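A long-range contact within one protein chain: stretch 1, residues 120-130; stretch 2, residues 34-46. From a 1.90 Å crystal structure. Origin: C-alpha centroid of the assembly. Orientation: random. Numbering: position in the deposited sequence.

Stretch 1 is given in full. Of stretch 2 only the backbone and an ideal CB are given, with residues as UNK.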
ATOM      1  N   VAL A 120       5.932   2.118  -1.444  1.00 23.41           N
ATOM      2  CA  VAL A 120       4.711   1.560  -2.005  1.00 22.25           C
ATOM      3  C   VAL A 120       3.585   1.906  -1.048  1.00 23.64           C
ATOM      4  O   VAL A 120       3.719   1.705   0.173  1.00 25.65           O
ATOM      5  CB  VAL A 120       4.810   0.042  -2.143  1.00 27.03           C
ATOM      6  CG1 VAL A 120       3.446  -0.543  -2.595  1.00 25.37           C
ATOM      7  CG2 VAL A 120       5.939  -0.329  -3.127  1.00 25.05           C
ATOM      8  N   ILE A 121       2.506   2.474  -1.577  1.00 24.53           N
ATOM      9  CA  ILE A 121       1.332   2.779  -0.761  1.00 22.89           C
ATOM     10  C   ILE A 121       0.043   2.469  -1.504  1.00 28.86           C
ATOM     11  O   ILE A 121       0.035   2.362  -2.740  1.00 23.74           O
ATOM     12  CB  ILE A 121       1.266   4.288  -0.336  1.00 19.93           C
ATOM     13  CG1 ILE A 121       1.061   5.205  -1.551  1.00 24.06           C
ATOM     14  CG2 ILE A 121       2.502   4.691   0.468  1.00 23.86           C
ATOM     15  CD1 ILE A 121       0.583   6.639  -1.181  1.00 21.58           C
ATOM     16  N   ASN A 122      -1.048   2.328  -0.749  1.00 23.51           N
ATOM     17  CA  ASN A 122      -2.366   2.154  -1.352  1.00 26.48           C
ATOM     18  C   ASN A 122      -2.882   3.491  -1.863  1.00 26.70           C
ATOM     19  O   ASN A 122      -2.432   4.559  -1.415  1.00 26.12           O
ATOM     20  CB  ASN A 122      -3.371   1.594  -0.341  1.00 27.42           C
ATOM     21  CG  ASN A 122      -3.096   0.152   0.036  1.00 33.06           C
ATOM     22  OD1 ASN A 122      -2.503  -0.615  -0.737  1.00 26.84           O
ATOM     23  ND2 ASN A 122      -3.546  -0.236   1.228  1.00 28.36           N
ATOM     24  N   ALA A 123      -3.852   3.431  -2.770  1.00 26.17           N
ATOM     25  CA  ALA A 123      -4.377   4.627  -3.428  1.00 27.12           C
ATOM     26  C   ALA A 123      -5.515   5.310  -2.665  1.00 29.29           C
ATOM     27  O   ALA A 123      -5.861   6.449  -2.959  1.00 29.93           O
ATOM     28  CB  ALA A 123      -4.840   4.283  -4.854  1.00 27.40           C
ATOM     29  N   ASP A 124      -6.100   4.625  -1.690  1.00 24.91           N
ATOM     30  CA  ASP A 124      -7.308   5.150  -1.058  1.00 25.45           C
ATOM     31  C   ASP A 124      -7.247   5.032   0.468  1.00 30.32           C
ATOM     32  O   ASP A 124      -8.278   4.946   1.133  1.00 32.18           O
ATOM     33  CB  ASP A 124      -8.537   4.415  -1.614  1.00 30.35           C
ATOM     34  CG  ASP A 124      -9.814   5.240  -1.529  1.00 44.20           C
ATOM     35  OD1 ASP A 124      -9.750   6.495  -1.473  1.00 39.25           O
ATOM     36  OD2 ASP A 124     -10.898   4.619  -1.537  1.00 42.09           O
ATOM     37  N   ASP A 125      -6.035   4.997   1.012  1.00 26.17           N
ATOM     38  CA  ASP A 125      -5.841   5.070   2.465  1.00 25.94           C
ATOM     39  C   ASP A 125      -5.141   6.371   2.835  1.00 26.78           C
ATOM     40  O   ASP A 125      -4.263   6.839   2.103  1.00 26.18           O
ATOM     41  CB  ASP A 125      -5.010   3.886   2.985  1.00 25.14           C
ATOM     42  CG  ASP A 125      -5.797   2.588   3.000  1.00 34.97           C
ATOM     43  OD1 ASP A 125      -6.592   2.374   3.932  1.00 38.61           O
ATOM     44  OD2 ASP A 125      -5.645   1.798   2.060  1.00 39.11           O
ATOM     45  N   PHE A 126      -5.524   6.940   3.976  1.00 22.99           N
ATOM     46  CA  PHE A 126      -4.885   8.141   4.496  1.00 23.04           C
ATOM     47  C   PHE A 126      -3.821   7.753   5.519  1.00 23.42           C
ATOM     48  O   PHE A 126      -4.129   7.198   6.585  1.00 25.88           O
ATOM     49  CB  PHE A 126      -5.931   9.098   5.104  1.00 26.15           C
ATOM     50  CG  PHE A 126      -5.352  10.388   5.628  1.00 23.41           C
ATOM     51  CD1 PHE A 126      -5.369  11.551   4.849  1.00 24.17           C
ATOM     52  CD2 PHE A 126      -4.814  10.454   6.909  1.00 25.63           C
ATOM     53  CE1 PHE A 126      -4.849  12.753   5.336  1.00 28.05           C
ATOM     54  CE2 PHE A 126      -4.286  11.652   7.408  1.00 29.22           C
ATOM     55  CZ  PHE A 126      -4.302  12.803   6.621  1.00 27.39           C
ATOM     56  N   TYR A 127      -2.565   8.045   5.192  1.00 23.01           N
ATOM     57  CA  TYR A 127      -1.437   7.599   6.012  1.00 20.19           C
ATOM     58  C   TYR A 127      -0.951   8.652   7.023  1.00 23.98           C
ATOM     59  O   TYR A 127      -0.370   8.310   8.053  1.00 25.55           O
ATOM     60  CB  TYR A 127      -0.296   7.171   5.100  1.00 20.03           C
ATOM     61  CG  TYR A 127      -0.618   5.914   4.329  1.00 22.73           C
ATOM     62  CD1 TYR A 127      -0.456   4.661   4.919  1.00 21.91           C
ATOM     63  CD2 TYR A 127      -1.107   5.973   3.021  1.00 23.30           C
ATOM     64  CE1 TYR A 127      -0.763   3.493   4.225  1.00 27.79           C
ATOM     65  CE2 TYR A 127      -1.407   4.803   2.317  1.00 21.82           C
ATOM     66  CZ  TYR A 127      -1.218   3.567   2.927  1.00 23.73           C
ATOM     67  OH  TYR A 127      -1.508   2.400   2.250  1.00 26.70           O
ATOM     68  N   GLY A 128      -1.182   9.926   6.718  1.00 25.28           N
ATOM     69  CA  GLY A 128      -0.761  11.018   7.584  1.00 24.11           C
ATOM     70  C   GLY A 128       0.640  11.524   7.271  1.00 27.28           C
ATOM     71  O   GLY A 128       1.514  10.770   6.851  1.00 23.55           O
ATOM     72  N   ARG A 129       0.862  12.814   7.486  1.00 25.03           N
ATOM     73  CA  ARG A 129       2.104  13.450   7.057  1.00 22.39           C
ATOM     74  C   ARG A 129       3.360  12.794   7.610  1.00 22.57           C
ATOM     75  O   ARG A 129       4.329  12.598   6.874  1.00 24.90           O
ATOM     76  CB  ARG A 129       2.099  14.927   7.433  1.00 23.57           C
ATOM     77  CG  ARG A 129       3.309  15.675   6.928  1.00 26.92           C
ATOM     78  CD  ARG A 129       3.092  17.179   7.148  1.00 34.84           C
ATOM     79  NE  ARG A 129       4.228  17.966   6.688  1.00 50.63           N
ATOM     80  CZ  ARG A 129       4.361  19.272   6.909  1.00 55.17           C
ATOM     81  NH1 ARG A 129       3.429  19.918   7.602  1.00 55.59           N
ATOM     82  NH2 ARG A 129       5.429  19.922   6.453  1.00 47.48           N
ATOM     83  N   ASN A 130       3.370  12.469   8.901  1.00 21.83           N
ATOM     84  CA  ASN A 130       4.579  11.892   9.489  1.00 25.53           C
ATOM     85  C   ASN A 130       4.948  10.499   8.950  1.00 24.56           C
ATOM     86  O   ASN A 130       6.119  10.097   9.007  1.00 24.04           O
ATOM     87  CB  ASN A 130       4.507  11.881  11.017  1.00 25.34           C
ATOM     88  CG  ASN A 130       5.837  11.566  11.644  1.00 30.49           C
ATOM     89  OD1 ASN A 130       6.768  12.378  11.603  1.00 32.21           O
ATOM     90  ND2 ASN A 130       5.943  10.384  12.217  1.00 22.74           N
ATOM     91  N   UNK A  34      -9.442  14.239  -3.016  1.00 26.93           N
ATOM     92  CA  UNK A  34      -9.551  12.818  -2.707  1.00 28.09           C
ATOM     93  C   UNK A  34      -8.495  12.379  -1.692  1.00 27.31           C
ATOM     94  O   UNK A  34      -7.531  13.091  -1.441  1.00 23.91           O
ATOM     95  CB  UNK A  34      -9.422  11.990  -3.987  1.00 28.09           C
ATOM     96  N   UNK A  35      -8.662  11.188  -1.131  1.00 25.05           N
ATOM     97  CA  UNK A  35      -7.643  10.658  -0.225  1.00 26.41           C
ATOM     98  C   UNK A  35      -6.286  10.579  -0.920  1.00 27.89           C
ATOM     99  O   UNK A  35      -5.260  10.939  -0.336  1.00 25.96           O
ATOM    100  CB  UNK A  35      -8.052   9.277   0.291  1.00 26.41           C
ATOM    101  N   UNK A  36      -6.283  10.123  -2.172  1.00 22.90           N
ATOM    102  CA  UNK A  36      -5.047  10.060  -2.945  1.00 23.21           C
ATOM    103  C   UNK A  36      -4.351  11.419  -3.001  1.00 25.08           C
ATOM    104  O   UNK A  36      -3.121  11.506  -2.899  1.00 26.04           O
ATOM    105  CB  UNK A  36      -5.336   9.561  -4.362  1.00 23.21           C
ATOM    106  N   UNK A  37      -5.141  12.475  -3.167  1.00 23.46           N
ATOM    107  CA  UNK A  37      -4.617  13.842  -3.183  1.00 22.95           C
ATOM    108  C   UNK A  37      -3.856  14.193  -1.904  1.00 22.49           C
ATOM    109  O   UNK A  37      -2.799  14.826  -1.968  1.00 26.74           O
ATOM    110  CB  UNK A  37      -5.763  14.835  -3.386  1.00 22.95           C
ATOM    111  N   UNK A  38      -4.407  13.833  -0.744  1.00 23.22           N
ATOM    112  CA  UNK A  38      -3.680  14.062   0.523  1.00 23.78           C
ATOM    113  C   UNK A  38      -2.341  13.318   0.532  1.00 22.54           C
ATOM    114  O   UNK A  38      -1.332  13.871   0.969  1.00 22.56           O
ATOM    115  CB  UNK A  38      -4.529  13.616   1.715  1.00 23.78           C
ATOM    116  N   UNK A  39      -2.320  12.092   0.016  1.00 22.10           N
ATOM    117  CA  UNK A  39      -1.056  11.330  -0.037  1.00 21.91           C
ATOM    118  C   UNK A  39      -0.022  12.020  -0.908  1.00 24.07           C
ATOM    119  O   UNK A  39       1.142  12.140  -0.522  1.00 23.64           O
ATOM    120  CB  UNK A  39      -1.305   9.915  -0.563  1.00 21.91           C
ATOM    121  N   UNK A  40      -0.445  12.459  -2.091  1.00 23.00           N
ATOM    122  CA  UNK A  40       0.475  13.113  -3.012  1.00 24.37           C
ATOM    123  C   UNK A  40       0.974  14.428  -2.428  1.00 28.59           C
ATOM    124  O   UNK A  40       2.164  14.723  -2.483  1.00 25.30           O
ATOM    125  CB  UNK A  40      -0.200  13.354  -4.364  1.00 24.37           C
ATOM    126  N   UNK A  41       0.063  15.212  -1.858  1.00 23.19           N
ATOM    127  CA  UNK A  41       0.454  16.458  -1.201  1.00 26.49           C
ATOM    128  C   UNK A  41       1.527  16.203  -0.130  1.00 24.90           C
ATOM    129  O   UNK A  41       2.548  16.905  -0.065  1.00 24.85           O
ATOM    130  CB  UNK A  41      -0.769  17.131  -0.575  1.00 26.49           C
ATOM    131  N   UNK A  42       1.294  15.217   0.728  1.00 22.50           N
ATOM    132  CA  UNK A  42       2.258  14.949   1.800  1.00 23.04           C
ATOM    133  C   UNK A  42       3.554  14.351   1.255  1.00 28.05           C
ATOM    134  O   UNK A  42       4.633  14.626   1.778  1.00 25.38           O
ATOM    135  CB  UNK A  42       1.646  14.005   2.837  1.00 23.04           C
ATOM    136  N   UNK A  43       3.466  13.551   0.193  1.00 23.82           N
ATOM    137  CA  UNK A  43       4.688  12.960  -0.359  1.00 24.85           C
ATOM    138  C   UNK A  43       5.570  14.073  -0.904  1.00 25.68           C
ATOM    139  O   UNK A  43       6.791  14.076  -0.713  1.00 26.14           O
ATOM    140  CB  UNK A  43       4.366  11.939  -1.452  1.00 24.85           C
ATOM    141  N   UNK A  44       4.946  15.042  -1.578  1.00 25.38           N
ATOM    142  CA  UNK A  44       5.697  16.178  -2.087  1.00 29.61           C
ATOM    143  C   UNK A  44       6.349  16.924  -0.929  1.00 30.83           C
ATOM    144  O   UNK A  44       7.545  17.217  -0.973  1.00 29.25           O
ATOM    145  CB  UNK A  44       4.791  17.113  -2.891  1.00 29.61           C
ATOM    146  N   UNK A  45       5.567  17.226   0.106  1.00 28.13           N
ATOM    147  CA  UNK A  45       6.098  17.951   1.263  1.00 32.88           C
ATOM    148  C   UNK A  45       7.251  17.191   1.914  1.00 33.03           C
ATOM    149  O   UNK A  45       8.194  17.800   2.440  1.00 30.84           O
ATOM    150  CB  UNK A  45       4.990  18.197   2.289  1.00 32.88           C
ATOM    151  N   UNK A  46       7.168  15.863   1.891  1.00 28.11           N
ATOM    152  CA  UNK A  46       8.175  15.015   2.541  1.00 32.53           C
ATOM    153  C   UNK A  46       9.448  14.839   1.714  1.00 32.51           C
ATOM    154  O   UNK A  46      10.445  14.312   2.205  1.00 30.69           O
ATOM    155  CB  UNK A  46       7.574  13.639   2.836  1.00 32.53           C
TER

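Position 34 has an extended backbone (phi/psi -87/167) directly before a helix, and its CB has nothing of stretch 1 nearby. An N-cap acceptor such as Ser, Thr, Asp or Asn would suit. It is Thr34, whose OG1 accepts from the backbone N of residue 37 at 3.1 Å.

Position 35 opens the helix and directs its CB toward the turn at 123-126, 3.7 Å from Asp124 OD1. The surface there is largely backbone, favouring a medium aliphatic residue such as Val, Leu or Ile. Ile35 fills it: its CG2 lies 3.6 Å from Asp124 C, 3.3 Å from Asp125 O and 3.7 Å from Phe126 N.

At position 36 the CB points sideways, 3.5 Å from Ala123 O, and the small Ala123 leaves room for a long, flexible apolar chain; Leu or Met would serve. Met36, present as selenomethionine, brings its CE to 3.8 Å from Ala123 CB. Its backbone N donates to a water that in turn donates to Ala123 O and Asp124 OD1, tying the first turn of the helix to the loop.

Position 37 is out of reach, so stretch 1 sets no preference. Asp37 answers with a second hydrogen bond, its OD2 accepting from Thr34 N at 2.9 Å.

From position 38 the CB points toward the Phe126 ring, 3.7 Å from CE1; apolar or aromatic residues would fit. Tyr38 places its CB at the edge of that ring, also 3.7 Å from Phe126 CE1.

At position 39 the CB lies 3.8 Å from Ile121 CD1, 5.0 Å from Asp125 O and 5.3 Å from Tyr127 CD2. Ala, Ser or Cys would be accommodated. Ser39 adds a hydroxyl that works through water: OG donates to one water, which donates to Asn122 O and Asp125 O, and accepts from another, which accepts from Tyr127 N.

Positions 40 and 41 have no stretch 1 atom near their CBs and are Val40 and Tyr41.

Position 42 faces the start of the helix at 129, where free backbone amides favour an acceptor, Asp or Asn. Asp42 sets OD2 3.5 Å from Arg129 N, without a hydrogen bond, and a water links OD2 to Gly128 N, weakly at the amide.

Positions 43 and 44 make no contact; they are Ala43 and Ile44.

Position 45 points toward Arg129, with the CB of residue 45 lying 4.5 Å from Arg129 NE. An acid or a flat group could suit the guanidinium. Arg45 stacks its guanidinium flat on that of Arg129, centres 3.7 Å apart, while its NH2 forms a salt bridge with Asp42 OD1 at 2.8 Å.

Position 46 is peripheral, and Ala46 ends the stretch.

Stretch 2 34-46: TIMDYSVYDAIRA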
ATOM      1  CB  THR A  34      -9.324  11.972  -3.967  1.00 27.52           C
ATOM      2  OG1 THR A  34      -7.966  12.138  -4.403  1.00 25.98           O
ATOM      3  CG2 THR A  34     -10.276  12.427  -5.094  1.00 25.99           C
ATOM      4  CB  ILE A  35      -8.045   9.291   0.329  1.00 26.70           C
ATOM      5  CG1 ILE A  35      -9.146   9.484   1.377  1.00 31.79           C
ATOM      6  CG2 ILE A  35      -6.832   8.591   0.959  1.00 25.10           C
ATOM      7  CD1 ILE A  35      -9.748   8.209   1.863  1.00 40.44           C
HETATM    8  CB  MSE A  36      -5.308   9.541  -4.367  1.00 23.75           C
HETATM    9  CG  MSE A  36      -4.068   9.621  -5.249  1.00 26.45           C
HETATM   10 SE   MSE A  36      -4.516   9.306  -7.114  0.60 28.87          SE
HETATM   11  CE  MSE A  36      -5.157   7.497  -6.879  1.00 27.85           C
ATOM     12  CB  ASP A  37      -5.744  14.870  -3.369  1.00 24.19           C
ATOM     13  CG  ASP A  37      -6.348  14.853  -4.779  1.00 29.56           C
ATOM     14  OD1 ASP A  37      -5.693  14.359  -5.729  1.00 26.87           O
ATOM     15  OD2 ASP A  37      -7.490  15.337  -4.918  1.00 31.23           O
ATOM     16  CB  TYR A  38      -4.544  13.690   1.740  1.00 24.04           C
ATOM     17  CG  TYR A  38      -5.648  14.700   1.911  1.00 25.97           C
ATOM     18  CD1 TYR A  38      -5.452  15.849   2.683  1.00 23.56           C
ATOM     19  CD2 TYR A  38      -6.864  14.549   1.242  1.00 25.54           C
ATOM     20  CE1 TYR A  38      -6.449  16.809   2.805  1.00 24.90           C
ATOM     21  CE2 TYR A  38      -7.877  15.510   1.368  1.00 25.19           C
ATOM     22  CZ  TYR A  38      -7.659  16.632   2.140  1.00 26.32           C
ATOM     23  OH  TYR A  38      -8.648  17.597   2.255  1.00 29.62           O
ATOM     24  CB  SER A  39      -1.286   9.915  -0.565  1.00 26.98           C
ATOM     25  OG  SER A  39      -1.992   9.147   0.395  1.00 27.60           O
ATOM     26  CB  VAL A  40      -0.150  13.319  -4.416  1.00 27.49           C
ATOM     27  CG1 VAL A  40       0.787  14.151  -5.308  1.00 26.87           C
ATOM     28  CG2 VAL A  40      -0.464  11.956  -5.046  1.00 24.61           C
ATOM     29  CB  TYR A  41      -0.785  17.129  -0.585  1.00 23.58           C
ATOM     30  CG  TYR A  41      -0.556  18.540  -0.090  1.00 25.02           C
ATOM     31  CD1 TYR A  41      -0.707  19.635  -0.948  1.00 27.88           C
ATOM     32  CD2 TYR A  41      -0.201  18.780   1.225  1.00 27.93           C
ATOM     33  CE1 TYR A  41      -0.506  20.925  -0.500  1.00 35.26           C
ATOM     34  CE2 TYR A  41       0.013  20.073   1.682  1.00 35.61           C
ATOM     35  CZ  TYR A  41      -0.140  21.138   0.813  1.00 37.78           C
ATOM     36  OH  TYR A  41       0.065  22.420   1.268  1.00 44.53           O
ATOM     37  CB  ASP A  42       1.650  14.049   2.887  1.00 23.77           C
ATOM     38  CG  ASP A  42       0.729  14.825   3.831  1.00 29.01           C
ATOM     39  OD1 ASP A  42       0.926  16.050   3.980  1.00 28.01           O
ATOM     40  OD2 ASP A  42      -0.171  14.207   4.431  1.00 26.94           O
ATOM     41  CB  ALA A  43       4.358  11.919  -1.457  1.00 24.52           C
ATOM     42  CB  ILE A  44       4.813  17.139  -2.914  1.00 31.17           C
ATOM     43  CG1 ILE A  44       4.395  16.461  -4.231  1.00 29.53           C
ATOM     44  CG2 ILE A  44       5.545  18.460  -3.167  1.00 32.79           C
ATOM     45  CD1 ILE A  44       3.353  17.251  -5.042  1.00 29.30           C
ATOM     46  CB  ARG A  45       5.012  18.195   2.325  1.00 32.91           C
ATOM     47  CG  ARG A  45       3.991  19.255   1.987  1.00 50.74           C
ATOM     48  CD  ARG A  45       3.328  19.822   3.254  1.00 53.39           C
ATOM     49  NE  ARG A  45       2.338  18.930   3.867  1.00 51.99           N
ATOM     50  CZ  ARG A  45       1.373  19.354   4.688  1.00 49.59           C
ATOM     51  NH1 ARG A  45       1.274  20.650   4.977  1.00 41.50           N
ATOM     52  NH2 ARG A  45       0.497  18.499   5.212  1.00 29.62           N
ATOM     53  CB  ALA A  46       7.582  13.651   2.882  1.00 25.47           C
TER
HETATM   54  O   HOH W   1      -8.195   8.032  -3.219  1.00 27.83           O
HETATM   55  O   HOH W   2      -3.482   7.006  -0.527  1.00 23.06           O
HETATM   56  O   HOH W   3      -2.078   9.666   2.975  1.00 26.34           O
HETATM   57  O   HOH W   4      -1.759  11.933   4.513  1.00 28.24           O
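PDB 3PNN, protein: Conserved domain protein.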